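Local coordinates for protein pectate lyase 1 (Juniperus ashei, PDB 1PXZ) that shows low pectate lyase activity, cleaving pectate chains by calcium-dependent elimination, and is a major allergen of cedar pollen, at residues 16-24 against 34-42; 189-200 against 219-230. All coordinates share one frame; numbering follows the deposited sequence.

Overall arrangement
Both contacts belong to a parallel beta-helix, but at different depths and on opposite sides of the chain's centre; their centres lie about 27 Å apart and their nearest atoms about 7 Å, with no touch. Contact 1, its centre about 19 Å from that of the chain, joins a short 3-10 segment to the approach of strand 39-43. Contact 2 lies deeper, about 10 Å from the centre, and sets strands 185-195 and 198-201 against strands 221-222 and 226-228 of the following coil. Chemistry follows place: contact 1 is made by side chains packing on side chains and on the backbone of a turn, with one salt bridge, whereas contact 2 rests on ten direct hydrogen bonds, nine between backbones, and on aligned side chains.

Contact 1: residues 16-24 against 34-42; sequences QNRMKLADC and GGKGGDFYT
Met19 reaches from a 3-10 segment against a type II beta turn, Gly35 to Gly38, and over one face of the Phe40 ring, making a Met-aromatic contact at one end of the parallel beta-helix. The two segments bury 373 Å² between them.

Met19 CE lies 4.2 Å from the centroid of the Phe40 ring and 17° off the normal, which identifies a CH-pi contact displaced toward the rim. Met19 SD approaches the same ring obliquely, 33° off the normal. Met19 CG touches the rim atom Phe40 CZ at 4.0 Å. The methionine chain is fully extended beyond CG, and this carries the methyl past the near rim of the ring. Arg18 adds its aliphatic part, CB and CD, against Phe40 CE1, while its guanidinium is engaged in a salt bridge with Asp93. Trp69 of strand 68-72 also meets the Phe40 ring, the two planes standing steeply to each other.

Met19 meets the turn through its sulfur and methyl. The sulfur, Met19 SD, is 3.7 Å from Gly37 N, and Met19 CE comes within 3.3 Å of Gly38 O. The turn is itself closed by the bond from Gly38 N to Gly35 O, 2.8 Å. Gly37 has a positive phi, suited to the third position of a type II turn.

Beside this, Ala22 CB packs on Lys36 CB, with Ile117 of strand 114-119 also touching the alanine. The disulfide of Cys24 with Cys7 ties the end of segment 16-24 to helix 5-9. The electrostatic part is one salt bridge, with Asp23 on the exposed side: the bent chain of Lys36 crosses Asp23 at about a right angle, placing Lys36 NZ 3.5 Å from Asp23 OD1.

Contact 2: residues 189-200 against 219-230; sequences NNHFFNHHKVML and FNQFGPNAGQRM
The rings of Phe192 and Phe222 lie side by side with planes 11° apart, but their centroids are 5.0 Å apart and they barely overlap. Phe222 has Met230 CB over one face and Met199 CE at its edge; it also stacks with Tyr245 of the next coil. The His191 ring carries Phe193 CD1 over one face. At its edge, His191 NE2 donates to Gly223 O (2.8 Å), which lies in the ring plane although the bond is bent to 136°. The Arg229 guanidinium is sandwiched between Lys197 CD, 3.8 Å above its plane, and Leu200 CD1 over the opposite face. A chain extended from CG to NE carries it there.

Backbone bonds define the register. Phe192 alternates between Gln221 and Gly223, its N donating to Gln221 O and its O accepting from Gly223 N. Beyond the cis peptide before Pro224 the pairing slips by one residue, and a second parallel ladder opens with His195 N on Asn225 O (3.0 Å). After the corner at His196 and Lys197, Met199 N reaches Arg229 O at 2.7 Å. One water accepts from Arg229 NH1 and weakly donates to Lys197 O.

Leu200 also touches Asp177, a probable calcium ligand by similarity, and Arg229 is the predicted active-site residue. Two parallel ladders offset by one residue, aligned phenylalanines and a corner at His196 and Lys197 are the mark of stacked coils in the parallel beta-helix of polysaccharide lyase family 1, here beside its probable catalytic site.

Contact 1: residues 16-24 against 34-42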
loop_
_atom_site.group_PDB
_atom_site.type_symbol
_atom_site.label_atom_id
_atom_site.label_comp_id
_atom_site.label_asym_id
_atom_site.label_seq_id
_atom_site.Cartn_x
_atom_site.Cartn_y
_atom_site.Cartn_z
ATOM N N GLN A 16 17.203 -16.980 7.106
ATOM C CA GLN A 16 17.668 -18.184 6.388
ATOM C C GLN A 16 16.573 -18.725 5.482
ATOM O O GLN A 16 16.803 -19.674 4.729
ATOM C CB GLN A 16 18.181 -19.229 7.388
ATOM C CG GLN A 16 17.084 -19.851 8.220
ATOM C CD GLN A 16 17.609 -20.571 9.447
ATOM O OE1 GLN A 16 18.808 -20.620 9.723
ATOM N NE2 GLN A 16 16.675 -21.156 10.202
ATOM N N ASN A 17 15.383 -18.114 5.529
ATOM C CA ASN A 17 14.321 -18.539 4.617
ATOM C C ASN A 17 13.498 -17.345 4.153
ATOM O O ASN A 17 12.308 -17.240 4.446
ATOM C CB ASN A 17 13.451 -19.573 5.320
ATOM C CG ASN A 17 12.498 -20.330 4.431
ATOM O OD1 ASN A 17 11.803 -21.204 4.968
ATOM N ND2 ASN A 17 12.441 -20.046 3.143
ATOM N N ARG A 18 14.130 -16.429 3.413
ATOM C CA ARG A 18 13.406 -15.202 3.068
ATOM C C ARG A 18 12.155 -15.504 2.255
ATOM O O ARG A 18 11.195 -14.736 2.339
ATOM C CB ARG A 18 14.275 -14.227 2.273
ATOM C CG ARG A 18 15.387 -13.525 3.048
ATOM C CD ARG A 18 16.250 -12.743 2.039
ATOM N NE ARG A 18 17.323 -12.002 2.689
ATOM C CZ ARG A 18 17.167 -10.771 3.166
ATOM N NH1 ARG A 18 15.979 -10.157 3.059
ATOM N NH2 ARG A 18 18.198 -10.162 3.739
ATOM N N MET A 19 12.090 -16.556 1.428
ATOM C CA MET A 19 10.911 -16.603 0.559
ATOM C C MET A 19 9.678 -17.175 1.240
ATOM O O MET A 19 8.595 -17.249 0.659
ATOM C CB MET A 19 11.239 -17.411 -0.701
ATOM C CG MET A 19 12.350 -16.745 -1.533
ATOM S SD MET A 19 12.471 -17.602 -3.106
ATOM C CE MET A 19 13.603 -16.601 -4.045
ATOM N N LYS A 20 9.817 -17.583 2.502
ATOM C CA LYS A 20 8.624 -18.033 3.222
ATOM C C LYS A 20 7.593 -16.913 3.300
ATOM O O LYS A 20 6.395 -17.184 3.302
ATOM C CB LYS A 20 9.001 -18.480 4.627
ATOM C CG LYS A 20 7.858 -19.058 5.440
ATOM C CD LYS A 20 8.394 -19.751 6.677
ATOM C CE LYS A 20 7.312 -20.636 7.293
ATOM N NZ LYS A 20 7.440 -20.677 8.777
ATOM N N LEU A 21 8.064 -15.673 3.369
ATOM C CA LEU A 21 7.168 -14.508 3.361
ATOM C C LEU A 21 6.098 -14.605 2.292
ATOM O O LEU A 21 4.927 -14.276 2.503
ATOM C CB LEU A 21 8.013 -13.237 3.153
ATOM C CG LEU A 21 7.228 -11.925 3.077
ATOM C CD1 LEU A 21 6.622 -11.575 4.427
ATOM C CD2 LEU A 21 8.115 -10.804 2.554
ATOM N N ALA A 22 6.468 -15.085 1.106
ATOM C CA ALA A 22 5.528 -15.060 -0.004
ATOM C C ALA A 22 4.373 -16.048 0.188
ATOM O O ALA A 22 3.378 -15.955 -0.528
ATOM C CB ALA A 22 6.238 -15.341 -1.325
ATOM N N ASP A 23 4.470 -16.964 1.134
ATOM C CA ASP A 23 3.366 -17.896 1.371
ATOM C C ASP A 23 2.322 -17.314 2.310
ATOM O O ASP A 23 1.360 -17.996 2.670
ATOM C CB ASP A 23 3.865 -19.197 2.014
ATOM C CG ASP A 23 4.871 -19.939 1.154
ATOM O OD1 ASP A 23 4.831 -19.761 -0.076
ATOM O OD2 ASP A 23 5.703 -20.687 1.710
ATOM N N CYS A 24 2.479 -16.074 2.759
ATOM C CA CYS A 24 1.728 -15.634 3.935
ATOM C C CYS A 24 0.805 -14.460 3.688
ATOM O O CYS A 24 0.234 -13.928 4.659
ATOM C CB CYS A 24 2.752 -15.276 5.027
ATOM S SG CYS A 24 3.735 -16.728 5.536
ATOM N N GLY A 34 5.326 -12.419 -5.957
ATOM C CA GLY A 34 6.594 -11.694 -5.990
ATOM C C GLY A 34 7.627 -12.447 -6.812
ATOM O O GLY A 34 7.323 -13.030 -7.864
ATOM N N GLY A 35 8.879 -12.446 -6.324
ATOM C CA GLY A 35 9.905 -13.176 -7.054
ATOM C C GLY A 35 10.071 -14.587 -6.525
ATOM O O GLY A 35 11.137 -15.192 -6.676
ATOM N N LYS A 36 9.041 -15.129 -5.871
ATOM C CA LYS A 36 9.152 -16.494 -5.354
ATOM C C LYS A 36 9.549 -17.472 -6.450
ATOM O O LYS A 36 9.055 -17.378 -7.574
ATOM C CB LYS A 36 7.805 -16.925 -4.773
ATOM C CG LYS A 36 7.730 -18.380 -4.335
ATOM C CD LYS A 36 6.292 -18.858 -4.557
ATOM C CE LYS A 36 5.731 -19.413 -3.257
ATOM N NZ LYS A 36 5.288 -20.830 -3.408
ATOM N N GLY A 37 10.455 -18.389 -6.128
ATOM C CA GLY A 37 10.903 -19.297 -7.186
ATOM C C GLY A 37 12.061 -18.743 -7.999
ATOM O O GLY A 37 12.788 -19.491 -8.659
ATOM N N GLY A 38 12.254 -17.427 -7.986
ATOM C CA GLY A 38 13.276 -16.797 -8.821
ATOM C C GLY A 38 14.609 -16.888 -8.112
ATOM O O GLY A 38 14.635 -17.561 -7.077
ATOM N N ASP A 39 15.654 -16.251 -8.641
ATOM C CA ASP A 39 16.906 -16.204 -7.901
ATOM C C ASP A 39 16.921 -15.017 -6.947
ATOM O O ASP A 39 16.245 -14.018 -7.203
ATOM C CB ASP A 39 18.116 -16.004 -8.827
ATOM C CG ASP A 39 18.121 -16.962 -10.002
ATOM O OD1 ASP A 39 18.073 -18.184 -9.738
ATOM O OD2 ASP A 39 18.173 -16.503 -11.163
ATOM N N PHE A 40 17.730 -15.112 -5.896
ATOM C CA PHE A 40 18.021 -13.929 -5.114
ATOM C C PHE A 40 18.907 -12.980 -5.927
ATOM O O PHE A 40 19.800 -13.463 -6.615
ATOM C CB PHE A 40 18.731 -14.270 -3.812
ATOM C CG PHE A 40 17.847 -14.994 -2.797
ATOM C CD1 PHE A 40 16.806 -14.319 -2.179
ATOM C CD2 PHE A 40 18.085 -16.318 -2.479
ATOM C CE1 PHE A 40 16.011 -14.977 -1.243
ATOM C CE2 PHE A 40 17.286 -16.983 -1.561
ATOM C CZ PHE A 40 16.240 -16.306 -0.945
ATOM N N TYR A 41 18.670 -11.687 -5.843
ATOM C CA TYR A 41 19.437 -10.627 -6.489
ATOM C C TYR A 41 19.907 -9.658 -5.411
ATOM O O TYR A 41 19.101 -9.101 -4.652
ATOM C CB TYR A 41 18.619 -9.891 -7.567
ATOM C CG TYR A 41 19.359 -8.710 -8.190
ATOM C CD1 TYR A 41 20.173 -8.888 -9.300
ATOM C CD2 TYR A 41 19.254 -7.416 -7.689
ATOM C CE1 TYR A 41 20.838 -7.801 -9.853
ATOM C CE2 TYR A 41 19.909 -6.328 -8.214
ATOM C CZ TYR A 41 20.718 -6.539 -9.322
ATOM O OH TYR A 41 21.357 -5.439 -9.837
ATOM N N THR A 42 21.207 -9.374 -5.353
ATOM C CA THR A 42 21.671 -8.483 -4.290
ATOM C C THR A 42 22.053 -7.125 -4.857
ATOM O O THR A 42 22.821 -7.062 -5.827
ATOM C CB THR A 42 22.879 -9.082 -3.524
ATOM O OG1 THR A 42 22.505 -10.344 -2.949
ATOM C CG2 THR A 42 23.296 -8.136 -2.403
#

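Contact 2: residues 189-200 against 219-230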
loop_
_atom_site.group_PDB
_atom_site.type_symbol
_atom_site.label_atom_id
_atom_site.label_comp_id
_atom_site.label_asym_id
_atom_site.label_seq_id
_atom_site.Cartn_x
_atom_site.Cartn_y
_atom_site.Cartn_z
ATOM N N ASN A 189 0.412 -4.062 7.293
ATOM C CA ASN A 189 1.539 -3.951 8.207
ATOM C C ASN A 189 2.410 -2.730 7.906
ATOM O O ASN A 189 3.561 -2.754 8.351
ATOM C CB ASN A 189 2.441 -5.197 8.123
ATOM C CG ASN A 189 1.778 -6.459 8.646
ATOM O OD1 ASN A 189 1.272 -6.464 9.769
ATOM N ND2 ASN A 189 1.800 -7.536 7.846
ATOM N N ASN A 190 1.931 -1.728 7.198
ATOM C CA ASN A 190 2.748 -0.549 6.925
ATOM C C ASN A 190 2.612 0.518 8.011
ATOM O O ASN A 190 1.612 0.513 8.720
ATOM C CB ASN A 190 2.303 0.105 5.623
ATOM C CG ASN A 190 2.377 -0.878 4.459
ATOM O OD1 ASN A 190 1.346 -1.321 3.937
ATOM N ND2 ASN A 190 3.604 -1.188 4.073
ATOM N N HIS A 191 3.582 1.424 8.109
ATOM C CA HIS A 191 3.443 2.572 9.019
ATOM C C HIS A 191 3.386 3.822 8.148
ATOM O O HIS A 191 4.375 4.080 7.465
ATOM C CB HIS A 191 4.577 2.613 10.025
ATOM C CG HIS A 191 4.508 3.732 11.019
ATOM N ND1 HIS A 191 5.610 4.152 11.745
ATOM C CD2 HIS A 191 3.465 4.515 11.409
ATOM C CE1 HIS A 191 5.248 5.153 12.537
ATOM N NE2 HIS A 191 3.950 5.394 12.360
ATOM N N PHE A 192 2.268 4.525 8.118
ATOM C CA PHE A 192 2.113 5.755 7.345
ATOM C C PHE A 192 2.180 6.936 8.300
ATOM O O PHE A 192 1.420 6.926 9.285
ATOM C CB PHE A 192 0.773 5.802 6.614
ATOM C CG PHE A 192 0.481 4.661 5.671
ATOM C CD1 PHE A 192 -0.107 3.505 6.178
ATOM C CD2 PHE A 192 0.792 4.745 4.329
ATOM C CE1 PHE A 192 -0.383 2.439 5.340
ATOM C CE2 PHE A 192 0.505 3.688 3.473
ATOM C CZ PHE A 192 -0.075 2.541 3.990
ATOM N N PHE A 193 3.029 7.935 8.057
ATOM C CA PHE A 193 3.122 9.006 9.062
ATOM C C PHE A 193 3.690 10.294 8.457
ATOM O O PHE A 193 4.292 10.268 7.384
ATOM C CB PHE A 193 3.931 8.553 10.278
ATOM C CG PHE A 193 5.400 8.233 9.985
ATOM C CD1 PHE A 193 5.769 6.991 9.496
ATOM C CD2 PHE A 193 6.393 9.172 10.217
ATOM C CE1 PHE A 193 7.095 6.703 9.264
ATOM C CE2 PHE A 193 7.738 8.899 9.961
ATOM C CZ PHE A 193 8.084 7.652 9.467
ATOM N N ASN A 194 3.462 11.393 9.186
ATOM C CA ASN A 194 3.982 12.705 8.790
ATOM C C ASN A 194 3.714 13.005 7.337
ATOM O O ASN A 194 4.635 13.285 6.557
ATOM C CB ASN A 194 5.492 12.776 9.073
ATOM C CG ASN A 194 5.803 12.710 10.561
ATOM O OD1 ASN A 194 4.932 12.703 11.444
ATOM N ND2 ASN A 194 7.111 12.663 10.845
ATOM N N HIS A 195 2.451 12.947 6.925
ATOM C CA HIS A 195 2.117 13.052 5.513
ATOM C C HIS A 195 0.646 13.431 5.360
ATOM O O HIS A 195 -0.140 12.832 6.098
ATOM C CB HIS A 195 2.384 11.707 4.790
ATOM C CG HIS A 195 2.194 11.865 3.320
ATOM N ND1 HIS A 195 1.000 11.611 2.659
ATOM C CD2 HIS A 195 3.069 12.302 2.376
ATOM C CE1 HIS A 195 1.159 11.882 1.367
ATOM N NE2 HIS A 195 2.403 12.298 1.182
ATOM N N HIS A 196 0.292 14.350 4.470
ATOM C CA HIS A 196 -1.117 14.721 4.312
ATOM C C HIS A 196 -1.943 13.700 3.548
ATOM O O HIS A 196 -2.818 13.067 4.132
ATOM C CB HIS A 196 -1.242 16.068 3.573
ATOM C CG HIS A 196 -0.483 17.138 4.294
ATOM N ND1 HIS A 196 -1.041 17.856 5.329
ATOM C CD2 HIS A 196 0.779 17.597 4.147
ATOM C CE1 HIS A 196 -0.144 18.721 5.780
ATOM N NE2 HIS A 196 0.969 18.588 5.082
ATOM N N LYS A 197 -1.710 13.543 2.245
ATOM C CA LYS A 197 -2.609 12.750 1.403
ATOM C C LYS A 197 -2.143 11.309 1.283
ATOM O O LYS A 197 -1.317 10.972 0.436
ATOM C CB LYS A 197 -2.716 13.360 0.004
ATOM C CG LYS A 197 -3.376 14.733 -0.013
ATOM C CD LYS A 197 -3.294 15.364 -1.394
ATOM C CE LYS A 197 -3.970 16.728 -1.415
ATOM N NZ LYS A 197 -5.106 16.816 -0.453
ATOM N N VAL A 198 -2.662 10.415 2.123
ATOM C CA VAL A 198 -2.014 9.116 2.237
ATOM C C VAL A 198 -2.269 8.102 1.137
ATOM O O VAL A 198 -1.330 7.582 0.509
ATOM C CB VAL A 198 -2.433 8.516 3.599
ATOM C CG1 VAL A 198 -1.859 7.132 3.797
ATOM C CG2 VAL A 198 -1.943 9.467 4.699
ATOM N N MET A 199 -3.523 7.724 0.881
ATOM C CA MET A 199 -3.758 6.582 -0.002
ATOM C C MET A 199 -4.990 6.816 -0.878
ATOM O O MET A 199 -6.059 7.063 -0.338
ATOM C CB MET A 199 -3.920 5.346 0.877
ATOM C CG MET A 199 -4.263 4.069 0.151
ATOM S SD MET A 199 -4.609 2.729 1.300
ATOM C CE MET A 199 -3.368 2.958 2.550
ATOM N N LEU A 200 -4.797 6.749 -2.182
ATOM C CA LEU A 200 -5.798 6.957 -3.215
ATOM C C LEU A 200 -6.075 5.608 -3.873
ATOM O O LEU A 200 -5.166 5.034 -4.483
ATOM C CB LEU A 200 -5.310 7.961 -4.244
ATOM C CG LEU A 200 -6.341 8.850 -4.924
ATOM C CD1 LEU A 200 -7.293 9.460 -3.901
ATOM C CD2 LEU A 200 -5.652 9.941 -5.731
ATOM N N PHE A 219 -3.946 -4.179 9.146
ATOM C CA PHE A 219 -2.905 -4.177 10.163
ATOM C C PHE A 219 -1.909 -3.025 9.981
ATOM O O PHE A 219 -0.736 -3.142 10.370
ATOM C CB PHE A 219 -2.150 -5.509 10.193
ATOM C CG PHE A 219 -3.056 -6.736 10.137
ATOM C CD1 PHE A 219 -3.899 -6.993 11.200
ATOM C CD2 PHE A 219 -3.025 -7.586 9.044
ATOM C CE1 PHE A 219 -4.735 -8.111 11.162
ATOM C CE2 PHE A 219 -3.876 -8.685 8.983
ATOM C CZ PHE A 219 -4.733 -8.925 10.044
ATOM N N ASN A 220 -2.358 -1.920 9.419
ATOM C CA ASN A 220 -1.504 -0.754 9.215
ATOM C C ASN A 220 -1.597 0.190 10.410
ATOM O O ASN A 220 -2.635 0.230 11.078
ATOM C CB ASN A 220 -1.877 0.016 7.949
ATOM C CG ASN A 220 -1.858 -0.827 6.693
ATOM O OD1 ASN A 220 -2.890 -1.248 6.164
ATOM N ND2 ASN A 220 -0.656 -1.083 6.188
ATOM N N GLN A 221 -0.524 0.928 10.643
ATOM C CA GLN A 221 -0.515 2.005 11.625
ATOM C C GLN A 221 -0.683 3.305 10.852
ATOM O O GLN A 221 0.201 3.660 10.069
ATOM C CB GLN A 221 0.777 2.030 12.469
ATOM C CG GLN A 221 0.839 3.303 13.331
ATOM C CD GLN A 221 -0.239 3.293 14.418
ATOM O OE1 GLN A 221 -0.446 2.318 15.123
ATOM N NE2 GLN A 221 -0.942 4.403 14.580
ATOM N N PHE A 222 -1.797 4.011 11.034
ATOM C CA PHE A 222 -2.022 5.266 10.332
ATOM C C PHE A 222 -1.717 6.439 11.241
ATOM O O PHE A 222 -2.525 6.792 12.122
ATOM C CB PHE A 222 -3.482 5.349 9.859
ATOM C CG PHE A 222 -3.732 4.509 8.619
ATOM C CD1 PHE A 222 -3.181 4.850 7.399
ATOM C CD2 PHE A 222 -4.534 3.394 8.707
ATOM C CE1 PHE A 222 -3.420 4.091 6.259
ATOM C CE2 PHE A 222 -4.768 2.600 7.578
ATOM C CZ PHE A 222 -4.192 2.938 6.371
ATOM N N GLY A 223 -0.556 7.055 11.051
ATOM C CA GLY A 223 -0.177 8.145 11.931
ATOM C C GLY A 223 0.991 7.825 12.830
ATOM O O GLY A 223 1.556 6.711 12.825
ATOM N N PRO A 224 1.461 8.775 13.650
ATOM C CA PRO A 224 0.890 10.101 13.838
ATOM C C PRO A 224 1.075 11.088 12.689
ATOM O O PRO A 224 1.894 10.843 11.804
ATOM C CB PRO A 224 1.704 10.689 15.011
ATOM C CG PRO A 224 2.457 9.564 15.607
ATOM C CD PRO A 224 2.656 8.557 14.508
ATOM N N ASN A 225 0.317 12.175 12.757
ATOM C CA ASN A 225 0.412 13.237 11.778
ATOM C C ASN A 225 0.170 12.758 10.355
ATOM O O ASN A 225 0.798 13.244 9.400
ATOM C CB ASN A 225 1.812 13.878 11.837
ATOM C CG ASN A 225 2.140 14.368 13.238
ATOM O OD1 ASN A 225 3.226 14.112 13.779
ATOM N ND2 ASN A 225 1.168 15.074 13.807
ATOM N N ALA A 226 -0.769 11.822 10.218
ATOM C CA ALA A 226 -1.289 11.505 8.885
ATOM C C ALA A 226 -2.546 12.326 8.656
ATOM O O ALA A 226 -3.392 12.407 9.555
ATOM C CB ALA A 226 -1.482 10.008 8.798
ATOM N N GLY A 227 -2.679 12.974 7.505
ATOM C CA GLY A 227 -3.716 13.971 7.286
ATOM C C GLY A 227 -5.060 13.380 6.928
ATOM O O GLY A 227 -6.049 13.633 7.623
ATOM N N GLN A 228 -5.131 12.625 5.830
ATOM C CA GLN A 228 -6.428 12.079 5.406
ATOM C C GLN A 228 -6.239 11.049 4.302
ATOM O O GLN A 228 -5.080 10.704 3.982
ATOM C CB GLN A 228 -7.302 13.247 4.955
ATOM C CG GLN A 228 -6.826 13.899 3.668
ATOM C CD GLN A 228 -6.026 15.164 3.865
ATOM O OE1 GLN A 228 -5.563 15.798 2.915
ATOM N NE2 GLN A 228 -5.834 15.605 5.098
ATOM N N ARG A 229 -7.300 10.520 3.708
ATOM C CA ARG A 229 -7.233 9.509 2.660
ATOM C C ARG A 229 -6.641 8.199 3.154
ATOM O O ARG A 229 -5.595 7.721 2.687
ATOM C CB ARG A 229 -6.388 9.989 1.484
ATOM C CG ARG A 229 -6.937 11.260 0.834
ATOM C CD ARG A 229 -6.134 11.562 -0.427
ATOM N NE ARG A 229 -6.686 12.705 -1.154
ATOM C CZ ARG A 229 -6.237 13.066 -2.353
ATOM N NH1 ARG A 229 -5.251 12.367 -2.904
ATOM N NH2 ARG A 229 -6.789 14.107 -2.952
ATOM N N MET A 230 -7.307 7.570 4.118
ATOM C CA MET A 230 -6.732 6.367 4.721
ATOM C C MET A 230 -7.712 5.210 4.788
ATOM O O MET A 230 -7.988 4.681 5.867
ATOM C CB MET A 230 -6.219 6.681 6.144
ATOM C CG MET A 230 -5.063 7.696 6.070
ATOM S SD MET A 230 -4.510 8.136 7.726
ATOM C CE MET A 230 -5.413 9.656 8.004
HETATM O O HOH W 1 1.370 -4.507 11.681
HETATM O O HOH W 2 -4.185 17.554 6.077
HETATM O O HOH W 3 -3.063 10.616 -2.107
#